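Local coordinates for outer surface protein (PDB 1X7F) that is of uncharacterised function but is probably a 6-phospho-N-acetylmuramidase acting on a phosphorylated cell-wall sugar, at residues R310-V320 against I333-K342; L325-I333 against E344-M352. All coordinates share one frame; numbering follows the deposited sequence.

Overall arrangement
Both contacts lie in the C-terminal part of the chain, well away from the eight-stranded parallel sheet of the N-terminal part. Going along the chain, helix 309-313 and the loop after it (310-320) come first, followed by 325-333, which enters strand 330-334. Contact 1 closes when 333-342 folds back on 310-320, and contact 2 when 344-352 returns antiparallel along 325-333. The segments therefore alternate and the two closures cross, sharing Ile333. Contact 2 is the hairpin of strands 330-334 and 345-348 inside the mixed sheet; contact 1 ties the connection between those strands to helix 309-313 and its loop. Their centres are about 16 Å apart.

Contact 1. Residues R310-V320 against I333-K342; sequences RKKYKDYDFPV and IGNNSFGKYK
The connection between strands 330-334 and 345-348 packs here against the end of helix 309-313 and the loop that follows, and Asn336 grips Phe318 and Asp317 at one side of the contact. Asn336 N donates to Phe318 O at 2.8 Å, and the return bond runs from Phe318 N to Asn336 OD1, also 2.8 Å. With CG beside its own backbone N (chi1 -66°), the Asn336 amide lies back over the Phe318 peptide, and ND2 reaches Asp317 OD2 on the anti side of the carboxylate, 3.1 Å away. The amide and carboxylate planes are nearly parallel. Three bonds thus lock the loop to the first residues beyond strand 330-334. Beneath them Phe318 is buried: its CE2 meets Ile333 CD1 at 3.5 Å, while Lys342 CE comes to the ring edge near CD1. The same ring reaches Val283 and Glu284 of helix 282-289, so it touches both this hairpin connection, part of the C-terminal mixed-sheet region, and that helix. Lys342 runs out fully extended, CG anti to the backbone N (chi1 173°), past the Phe318 edge to the type I turn Tyr313-Tyr316, where NZ donates to Lys314 O at 3.0 Å from above the carbonyl plane. A water lies between Lys342 NZ and Asp317 OD2, bound weakly to each. At the far end Arg310 NH1 donates to Lys340 O at 2.8 Å on a bent path (135° at the hydrogen), with Tyr341 CD2 over one face of the guanidinium. Lys340 NZ stands 3.8 Å from Arg310 NH1, two like charges close together; Arg310 NE also has a long, weak ion pair with Glu344.

Contact 2. Residues L325-I333 against E344-M352; sequences LQERGQVVI and ELQIILKEM
Val332 and Gln346 form the hydrogen-bonded pair at the heart of an antiparallel beta hairpin, strands 330-334 and 345-348 of the C-terminal mixed sheet. Val332 N gives to Gln346 O at 2.9 Å and Gln346 N returns to Val332 O. The non-hydrogen-bonded pairs Val331-Ile347 and Ile333-Leu345 flank it, turning their side chains to the face covered by helix 282-289; Val331 CG1 touches Leu345 CD1 there at 4.1 Å. On the face of Val332 and Gln346 the packing is tight: Val332 CG2 lies 3.7 Å from Ile348 CD1, the two side chains crossing at about a right angle. Ile348 CD1 also touches Gln326 OE1, an oxygen that accepts from Lys358 NZ, as does Gln346 OE1, so this one lysine ties both buried amides together. Before the strand, the type II turn Glu327-Gln330 carries Gly329 with positive phi (102°), and its N donates to Ile348 O at 2.8 Å. The two chains pair once more at Gln326 and Met352, whose backbones exchange two bonds, and Met352 CE bends back to Gln326 OE1 at 3.5 Å. Around this bridge the contact opens to solvent. Leu325 CD1 and CD2 rest against the Glu351 carboxylate, and the carboxylates of Glu327 and Glu351, both exposed, are bridged by a water that donates to Glu327 OE2 and Glu351 OE1. Arg328 reaches the other way, stretched from CG to NE, with CG anti to the backbone N (chi1 -173°); its NH1 forms a salt bridge with Asp373. The other terminal nitrogen, Arg328 NH2, meets Leu349 O at 3.1 Å, in both the guanidinium and the carbonyl plane and on an oxygen lone pair.

Contact 1. Residues R310-V320 against I333-K342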
loop_
_atom_site.group_PDB
_atom_site.type_symbol
_atom_site.label_atom_id
_atom_site.label_comp_id
_atom_site.label_asym_id
_atom_site.label_seq_id
_atom_site.Cartn_x
_atom_site.Cartn_y
_atom_site.Cartn_z
ATOM N N ARG A 310 1.979 -26.504 14.835
ATOM C CA ARG A 310 1.974 -27.443 15.966
ATOM C C ARG A 310 2.479 -28.848 15.643
ATOM O O ARG A 310 2.627 -29.676 16.539
ATOM C CB ARG A 310 0.594 -27.501 16.647
ATOM C CG ARG A 310 -0.431 -28.396 15.981
ATOM C CD ARG A 310 -1.845 -28.215 16.509
ATOM N NE ARG A 310 -2.831 -28.504 15.471
ATOM C CZ ARG A 310 -3.511 -29.640 15.366
ATOM N NH1 ARG A 310 -3.342 -30.614 16.248
ATOM N NH2 ARG A 310 -4.379 -29.797 14.379
ATOM N N LYS A 311 2.732 -29.117 14.368
ATOM C CA LYS A 311 3.417 -30.335 13.957
ATOM C C LYS A 311 4.918 -30.266 14.234
ATOM O O LYS A 311 5.530 -31.258 14.634
ATOM C CB LYS A 311 3.189 -30.601 12.471
ATOM C CG LYS A 311 1.874 -31.296 12.152
ATOM C CD LYS A 311 1.951 -32.022 10.798
ATOM C CE LYS A 311 1.871 -31.037 9.632
ATOM N NZ LYS A 311 0.673 -30.163 9.783
ATOM N N LYS A 312 5.503 -29.088 14.021
ATOM C CA LYS A 312 6.925 -28.873 14.261
ATOM C C LYS A 312 7.258 -28.658 15.730
ATOM O O LYS A 312 8.396 -28.877 16.143
ATOM C CB LYS A 312 7.443 -27.678 13.453
ATOM C CG LYS A 312 7.381 -27.865 11.950
ATOM C CD LYS A 312 7.558 -26.534 11.217
ATOM C CE LYS A 312 9.021 -26.203 11.025
ATOM N NZ LYS A 312 9.694 -27.225 10.156
ATOM N N TYR A 313 6.273 -28.230 16.514
ATOM C CA TYR A 313 6.536 -27.782 17.880
ATOM C C TYR A 313 5.924 -28.653 18.974
ATOM O O TYR A 313 6.064 -28.352 20.159
ATOM C CB TYR A 313 6.164 -26.297 18.041
ATOM C CG TYR A 313 7.118 -25.391 17.269
ATOM C CD1 TYR A 313 6.793 -24.913 15.994
ATOM C CD2 TYR A 313 8.365 -25.046 17.799
ATOM C CE1 TYR A 313 7.678 -24.096 15.274
ATOM C CE2 TYR A 313 9.254 -24.223 17.093
ATOM C CZ TYR A 313 8.906 -23.755 15.834
ATOM O OH TYR A 313 9.782 -22.954 15.142
ATOM N N LYS A 314 5.290 -29.754 18.576
ATOM C CA LYS A 314 4.542 -30.591 19.518
ATOM C C LYS A 314 5.443 -31.375 20.478
ATOM O O LYS A 314 4.991 -31.811 21.542
ATOM C CB LYS A 314 3.604 -31.543 18.772
ATOM C CG LYS A 314 4.300 -32.542 17.879
ATOM C CD LYS A 314 3.336 -33.608 17.455
ATOM C CE LYS A 314 3.929 -34.463 16.369
ATOM N NZ LYS A 314 3.270 -35.803 16.344
ATOM N N ASP A 315 6.708 -31.543 20.088
ATOM C CA ASP A 315 7.720 -32.221 20.899
ATOM C C ASP A 315 8.351 -31.292 21.926
ATOM O O ASP A 315 9.107 -31.746 22.778
ATOM C CB ASP A 315 8.847 -32.758 20.013
ATOM C CG ASP A 315 8.420 -33.921 19.140
ATOM O OD1 ASP A 315 7.667 -34.804 19.621
ATOM O OD2 ASP A 315 8.831 -34.036 17.954
ATOM N N TYR A 316 8.056 -30.000 21.830
ATOM C CA TYR A 316 8.756 -28.981 22.606
ATOM C C TYR A 316 8.034 -28.576 23.897
ATOM O O TYR A 316 6.848 -28.858 24.081
ATOM C CB TYR A 316 9.066 -27.758 21.728
ATOM C CG TYR A 316 10.132 -28.042 20.676
ATOM C CD1 TYR A 316 9.820 -28.760 19.509
ATOM C CD2 TYR A 316 11.450 -27.619 20.856
ATOM C CE1 TYR A 316 10.779 -29.027 18.550
ATOM C CE2 TYR A 316 12.420 -27.879 19.899
ATOM C CZ TYR A 316 12.077 -28.582 18.743
ATOM O OH TYR A 316 13.030 -28.869 17.799
ATOM N N ASP A 317 8.768 -27.903 24.776
ATOM C CA ASP A 317 8.313 -27.615 26.117
ATOM C C ASP A 317 7.627 -26.270 26.133
ATOM O O ASP A 317 8.235 -25.252 25.820
ATOM C CB ASP A 317 9.507 -27.620 27.080
ATOM C CG ASP A 317 9.104 -27.814 28.545
ATOM O OD1 ASP A 317 9.885 -27.354 29.421
ATOM O OD2 ASP A 317 8.068 -28.420 28.916
ATOM N N PHE A 318 6.345 -26.279 26.485
ATOM C CA PHE A 318 5.565 -25.065 26.609
ATOM C C PHE A 318 4.946 -25.068 27.991
ATOM O O PHE A 318 3.754 -25.383 28.142
ATOM C CB PHE A 318 4.490 -25.013 25.528
ATOM C CG PHE A 318 5.042 -24.808 24.156
ATOM C CD1 PHE A 318 5.305 -25.899 23.328
ATOM C CD2 PHE A 318 5.333 -23.526 23.696
ATOM C CE1 PHE A 318 5.838 -25.708 22.059
ATOM C CE2 PHE A 318 5.883 -23.336 22.427
ATOM C CZ PHE A 318 6.123 -24.427 21.612
ATOM N N PRO A 319 5.747 -24.748 29.011
ATOM C CA PRO A 319 5.256 -24.810 30.379
ATOM C C PRO A 319 4.117 -23.823 30.586
ATOM O O PRO A 319 4.100 -22.737 29.983
ATOM C CB PRO A 319 6.487 -24.434 31.221
ATOM C CG PRO A 319 7.664 -24.706 30.308
ATOM C CD PRO A 319 7.155 -24.301 28.954
ATOM N N VAL A 320 3.155 -24.231 31.399
ATOM C CA VAL A 320 2.046 -23.381 31.803
ATOM C C VAL A 320 2.586 -22.178 32.596
ATOM O O VAL A 320 3.441 -22.342 33.467
ATOM C CB VAL A 320 1.018 -24.202 32.650
ATOM C CG1 VAL A 320 -0.083 -23.324 33.160
ATOM C CG2 VAL A 320 0.407 -25.340 31.824
ATOM N N ILE A 333 -0.198 -19.315 22.229
ATOM C CA ILE A 333 0.187 -20.649 21.841
ATOM C C ILE A 333 -0.384 -21.645 22.840
ATOM O O ILE A 333 -0.453 -21.375 24.048
ATOM C CB ILE A 333 1.729 -20.775 21.718
ATOM C CG1 ILE A 333 2.092 -22.031 20.909
ATOM C CG2 ILE A 333 2.402 -20.748 23.101
ATOM C CD1 ILE A 333 3.443 -21.989 20.258
ATOM N N GLY A 334 -0.821 -22.781 22.311
ATOM C CA GLY A 334 -1.224 -23.911 23.123
ATOM C C GLY A 334 -0.017 -24.450 23.863
ATOM O O GLY A 334 1.027 -24.706 23.273
ATOM N N ASN A 335 -0.176 -24.595 25.172
ATOM C CA ASN A 335 0.890 -25.032 26.054
ATOM C C ASN A 335 0.803 -26.534 26.366
ATOM O O ASN A 335 -0.051 -27.222 25.803
ATOM C CB ASN A 335 0.931 -24.137 27.308
ATOM C CG ASN A 335 -0.311 -24.267 28.200
ATOM O OD1 ASN A 335 -0.773 -23.275 28.761
ATOM N ND2 ASN A 335 -0.820 -25.477 28.369
ATOM N N ASN A 336 1.660 -27.027 27.261
ATOM C CA ASN A 336 1.724 -28.456 27.620
ATOM C C ASN A 336 0.394 -29.106 28.012
ATOM O O ASN A 336 0.229 -30.326 27.898
ATOM C CB ASN A 336 2.736 -28.688 28.749
ATOM C CG ASN A 336 4.169 -28.384 28.332
ATOM O OD1 ASN A 336 4.485 -28.244 27.143
ATOM N ND2 ASN A 336 5.046 -28.275 29.318
ATOM N N SER A 337 -0.554 -28.299 28.471
ATOM C CA SER A 337 -1.798 -28.845 28.974
ATOM C C SER A 337 -2.913 -28.805 27.907
ATOM O O SER A 337 -4.060 -29.123 28.205
ATOM C CB SER A 337 -2.199 -28.132 30.266
ATOM O OG SER A 337 -2.733 -26.852 29.974
ATOM N N PHE A 338 -2.566 -28.441 26.668
ATOM C CA PHE A 338 -3.551 -28.370 25.583
ATOM C C PHE A 338 -3.593 -29.632 24.685
ATOM O O PHE A 338 -4.179 -29.598 23.600
ATOM C CB PHE A 338 -3.376 -27.091 24.745
ATOM C CG PHE A 338 -4.695 -26.416 24.356
ATOM C CD1 PHE A 338 -5.912 -27.083 24.479
ATOM C CD2 PHE A 338 -4.701 -25.124 23.829
ATOM C CE1 PHE A 338 -7.116 -26.469 24.116
ATOM C CE2 PHE A 338 -5.899 -24.496 23.471
ATOM C CZ PHE A 338 -7.114 -25.177 23.625
ATOM N N GLY A 339 -2.995 -30.733 25.151
ATOM C CA GLY A 339 -2.983 -32.019 24.427
ATOM C C GLY A 339 -2.713 -31.915 22.932
ATOM O O GLY A 339 -1.659 -31.457 22.515
ATOM N N LYS A 340 -3.691 -32.328 22.131
ATOM C CA LYS A 340 -3.691 -32.194 20.660
ATOM C C LYS A 340 -3.325 -30.777 20.152
ATOM O O LYS A 340 -2.819 -30.618 19.036
ATOM C CB LYS A 340 -5.104 -32.582 20.164
ATOM C CG LYS A 340 -5.352 -32.584 18.663
ATOM C CD LYS A 340 -5.132 -33.968 18.056
ATOM C CE LYS A 340 -5.241 -33.924 16.526
ATOM N NZ LYS A 340 -6.328 -33.008 16.042
ATOM N N TYR A 341 -3.579 -29.752 20.962
ATOM C CA TYR A 341 -3.433 -28.364 20.514
ATOM C C TYR A 341 -2.198 -27.659 21.061
ATOM O O TYR A 341 -1.984 -26.490 20.789
ATOM C CB TYR A 341 -4.734 -27.558 20.782
ATOM C CG TYR A 341 -5.894 -28.254 20.135
ATOM C CD1 TYR A 341 -6.828 -28.947 20.902
ATOM C CD2 TYR A 341 -5.998 -28.314 18.739
ATOM C CE1 TYR A 341 -7.851 -29.635 20.307
ATOM C CE2 TYR A 341 -7.026 -29.013 18.130
ATOM C CZ TYR A 341 -7.956 -29.661 18.926
ATOM O OH TYR A 341 -8.971 -30.357 18.353
ATOM N N LYS A 342 -1.391 -28.376 21.834
ATOM C CA LYS A 342 -0.086 -27.880 22.241
ATOM C C LYS A 342 0.738 -27.472 20.998
ATOM O O LYS A 342 0.866 -28.242 20.033
ATOM C CB LYS A 342 0.666 -28.948 23.025
ATOM C CG LYS A 342 2.130 -28.565 23.347
ATOM C CD LYS A 342 2.800 -29.661 24.139
ATOM C CE LYS A 342 4.272 -29.643 23.918
ATOM N NZ LYS A 342 4.931 -30.882 24.424
HETATM O O HOH W 1 6.572 -31.158 27.459
#

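Contact 2. Residues L325-I333 against E344-M352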
loop_
_atom_site.group_PDB
_atom_site.type_symbol
_atom_site.label_atom_id
_atom_site.label_comp_id
_atom_site.label_asym_id
_atom_site.label_seq_id
_atom_site.Cartn_x
_atom_site.Cartn_y
_atom_site.Cartn_z
ATOM N N LEU A 325 -6.983 -12.930 30.140
ATOM C CA LEU A 325 -8.106 -12.706 29.240
ATOM C C LEU A 325 -7.611 -12.626 27.807
ATOM O O LEU A 325 -6.665 -11.904 27.514
ATOM C CB LEU A 325 -8.829 -11.397 29.612
ATOM C CG LEU A 325 -10.115 -11.016 28.866
ATOM C CD1 LEU A 325 -11.256 -11.982 29.262
ATOM C CD2 LEU A 325 -10.511 -9.540 29.149
ATOM N N GLN A 326 -8.249 -13.369 26.912
ATOM C CA GLN A 326 -7.831 -13.365 25.515
ATOM C C GLN A 326 -8.487 -12.200 24.818
ATOM O O GLN A 326 -9.701 -12.031 24.912
ATOM C CB GLN A 326 -8.178 -14.683 24.828
ATOM C CG GLN A 326 -7.612 -15.899 25.523
ATOM C CD GLN A 326 -8.058 -17.175 24.856
ATOM O OE1 GLN A 326 -7.665 -17.458 23.714
ATOM N NE2 GLN A 326 -8.870 -17.956 25.559
ATOM N N GLU A 327 -7.674 -11.378 24.156
ATOM C CA GLU A 327 -8.142 -10.142 23.551
ATOM C C GLU A 327 -7.576 -10.002 22.152
ATOM O O GLU A 327 -6.489 -10.494 21.886
ATOM C CB GLU A 327 -7.747 -8.941 24.418
ATOM C CG GLU A 327 -8.266 -9.035 25.852
ATOM C CD GLU A 327 -8.092 -7.744 26.624
ATOM O OE1 GLU A 327 -7.199 -7.697 27.496
ATOM O OE2 GLU A 327 -8.845 -6.773 26.353
ATOM N N ARG A 328 -8.332 -9.347 21.265
ATOM C CA ARG A 328 -7.925 -9.084 19.877
ATOM C C ARG A 328 -6.470 -8.602 19.768
ATOM O O ARG A 328 -6.086 -7.623 20.416
ATOM C CB ARG A 328 -8.873 -8.049 19.230
ATOM C CG ARG A 328 -8.643 -7.827 17.712
ATOM C CD ARG A 328 -9.740 -6.929 17.023
ATOM N NE ARG A 328 -9.430 -6.714 15.599
ATOM C CZ ARG A 328 -9.782 -7.535 14.596
ATOM N NH1 ARG A 328 -9.428 -7.254 13.344
ATOM N NH2 ARG A 328 -10.471 -8.641 14.836
ATOM N N GLY A 329 -5.681 -9.303 18.949
ATOM C CA GLY A 329 -4.310 -8.915 18.647
ATOM C C GLY A 329 -3.269 -9.724 19.393
ATOM O O GLY A 329 -2.070 -9.619 19.100
ATOM N N GLN A 330 -3.711 -10.520 20.370
ATOM C CA GLN A 330 -2.774 -11.329 21.146
ATOM C C GLN A 330 -2.296 -12.484 20.305
ATOM O O GLN A 330 -3.083 -13.115 19.595
ATOM C CB GLN A 330 -3.400 -11.847 22.445
ATOM C CG GLN A 330 -3.478 -10.812 23.542
ATOM C CD GLN A 330 -4.300 -11.285 24.736
ATOM O OE1 GLN A 330 -4.508 -10.533 25.688
ATOM N NE2 GLN A 330 -4.767 -12.521 24.687
ATOM N N VAL A 331 -0.991 -12.734 20.369
ATOM C CA VAL A 331 -0.427 -13.965 19.836
ATOM C C VAL A 331 -0.344 -14.933 21.015
ATOM O O VAL A 331 0.260 -14.616 22.038
ATOM C CB VAL A 331 0.955 -13.738 19.187
ATOM C CG1 VAL A 331 1.509 -15.042 18.642
ATOM C CG2 VAL A 331 0.849 -12.681 18.088
ATOM N N VAL A 332 -1.015 -16.078 20.884
ATOM C CA VAL A 332 -1.045 -17.081 21.941
ATOM C C VAL A 332 -0.613 -18.417 21.348
ATOM O O VAL A 332 -0.647 -18.605 20.120
ATOM C CB VAL A 332 -2.437 -17.183 22.693
ATOM C CG1 VAL A 332 -2.884 -15.812 23.258
ATOM C CG2 VAL A 332 -3.530 -17.797 21.809
ATOM N N ILE A 333 -0.198 -19.315 22.229
ATOM C CA ILE A 333 0.187 -20.649 21.841
ATOM C C ILE A 333 -0.384 -21.645 22.840
ATOM O O ILE A 333 -0.453 -21.375 24.048
ATOM C CB ILE A 333 1.729 -20.775 21.718
ATOM C CG1 ILE A 333 2.092 -22.031 20.909
ATOM C CG2 ILE A 333 2.402 -20.748 23.101
ATOM C CD1 ILE A 333 3.443 -21.989 20.258
ATOM N N GLU A 344 -0.066 -25.064 19.025
ATOM C CA GLU A 344 -0.911 -24.357 18.062
ATOM C C GLU A 344 -0.806 -22.879 18.374
ATOM O O GLU A 344 -1.129 -22.448 19.485
ATOM C CB GLU A 344 -2.392 -24.825 18.068
ATOM C CG GLU A 344 -3.296 -24.033 17.113
ATOM C CD GLU A 344 -4.725 -24.574 17.001
ATOM O OE1 GLU A 344 -4.920 -25.732 16.596
ATOM O OE2 GLU A 344 -5.678 -23.825 17.286
ATOM N N LEU A 345 -0.330 -22.121 17.393
ATOM C CA LEU A 345 -0.221 -20.677 17.493
ATOM C C LEU A 345 -1.513 -20.034 16.988
ATOM O O LEU A 345 -2.052 -20.442 15.959
ATOM C CB LEU A 345 0.980 -20.174 16.674
ATOM C CG LEU A 345 1.260 -18.665 16.698
ATOM C CD1 LEU A 345 2.756 -18.416 16.700
ATOM C CD2 LEU A 345 0.574 -17.892 15.533
ATOM N N GLN A 346 -1.995 -19.037 17.724
ATOM C CA GLN A 346 -3.208 -18.322 17.360
ATOM C C GLN A 346 -2.990 -16.831 17.486
ATOM O O GLN A 346 -2.131 -16.381 18.243
ATOM C CB GLN A 346 -4.380 -18.733 18.264
ATOM C CG GLN A 346 -4.690 -20.227 18.281
ATOM C CD GLN A 346 -5.640 -20.613 19.401
ATOM O OE1 GLN A 346 -5.976 -19.781 20.260
ATOM N NE2 GLN A 346 -6.073 -21.875 19.403
ATOM N N ILE A 347 -3.760 -16.070 16.719
ATOM C CA ILE A 347 -3.855 -14.642 16.910
ATOM C C ILE A 347 -5.329 -14.399 17.213
ATOM O O ILE A 347 -6.194 -14.841 16.472
ATOM C CB ILE A 347 -3.366 -13.831 15.666
ATOM C CG1 ILE A 347 -1.925 -14.220 15.291
ATOM C CG2 ILE A 347 -3.481 -12.313 15.957
ATOM C CD1 ILE A 347 -1.312 -13.375 14.178
ATOM N N ILE A 348 -5.602 -13.750 18.339
ATOM C CA ILE A 348 -6.968 -13.575 18.805
ATOM C C ILE A 348 -7.661 -12.482 17.986
ATOM O O ILE A 348 -7.066 -11.435 17.717
ATOM C CB ILE A 348 -6.980 -13.256 20.342
ATOM C CG1 ILE A 348 -6.189 -14.312 21.150
ATOM C CG2 ILE A 348 -8.409 -13.131 20.871
ATOM C CD1 ILE A 348 -6.498 -15.799 20.801
ATOM N N LEU A 349 -8.907 -12.746 17.587
ATOM C CA LEU A 349 -9.721 -11.797 16.836
ATOM C C LEU A 349 -10.837 -11.194 17.677
ATOM O O LEU A 349 -11.221 -10.053 17.445
ATOM C CB LEU A 349 -10.319 -12.457 15.583
ATOM C CG LEU A 349 -9.317 -12.990 14.558
ATOM C CD1 LEU A 349 -10.043 -13.792 13.470
ATOM C CD2 LEU A 349 -8.490 -11.859 13.945
ATOM N N LYS A 350 -11.344 -11.967 18.645
ATOM C CA LYS A 350 -12.453 -11.571 19.529
ATOM C C LYS A 350 -12.162 -12.041 20.955
ATOM O O LYS A 350 -11.527 -13.080 21.158
ATOM C CB LYS A 350 -13.785 -12.229 19.110
ATOM C CG LYS A 350 -14.320 -11.865 17.750
ATOM C CD LYS A 350 -15.691 -12.537 17.471
ATOM C CE LYS A 350 -16.670 -12.279 18.612
ATOM N NZ LYS A 350 -18.072 -12.118 18.165
ATOM N N GLU A 351 -12.683 -11.305 21.931
ATOM C CA GLU A 351 -12.438 -11.600 23.338
ATOM C C GLU A 351 -12.959 -12.992 23.733
ATOM O O GLU A 351 -14.054 -13.386 23.325
ATOM C CB GLU A 351 -13.068 -10.508 24.238
ATOM C CG GLU A 351 -12.775 -10.704 25.732
ATOM C CD GLU A 351 -13.457 -9.688 26.621
ATOM O OE1 GLU A 351 -13.343 -8.477 26.336
ATOM O OE2 GLU A 351 -14.113 -10.096 27.611
ATOM N N MET A 352 -12.170 -13.714 24.529
ATOM C CA MET A 352 -12.576 -14.992 25.123
ATOM C C MET A 352 -12.080 -15.032 26.570
ATOM O O MET A 352 -11.077 -14.387 26.888
ATOM C CB MET A 352 -12.013 -16.186 24.348
ATOM C CG MET A 352 -12.540 -16.331 22.914
ATOM S SD MET A 352 -11.502 -17.464 21.989
ATOM C CE MET A 352 -10.150 -16.408 21.483
HETATM O O HOH W 2 -11.136 -7.393 24.869
#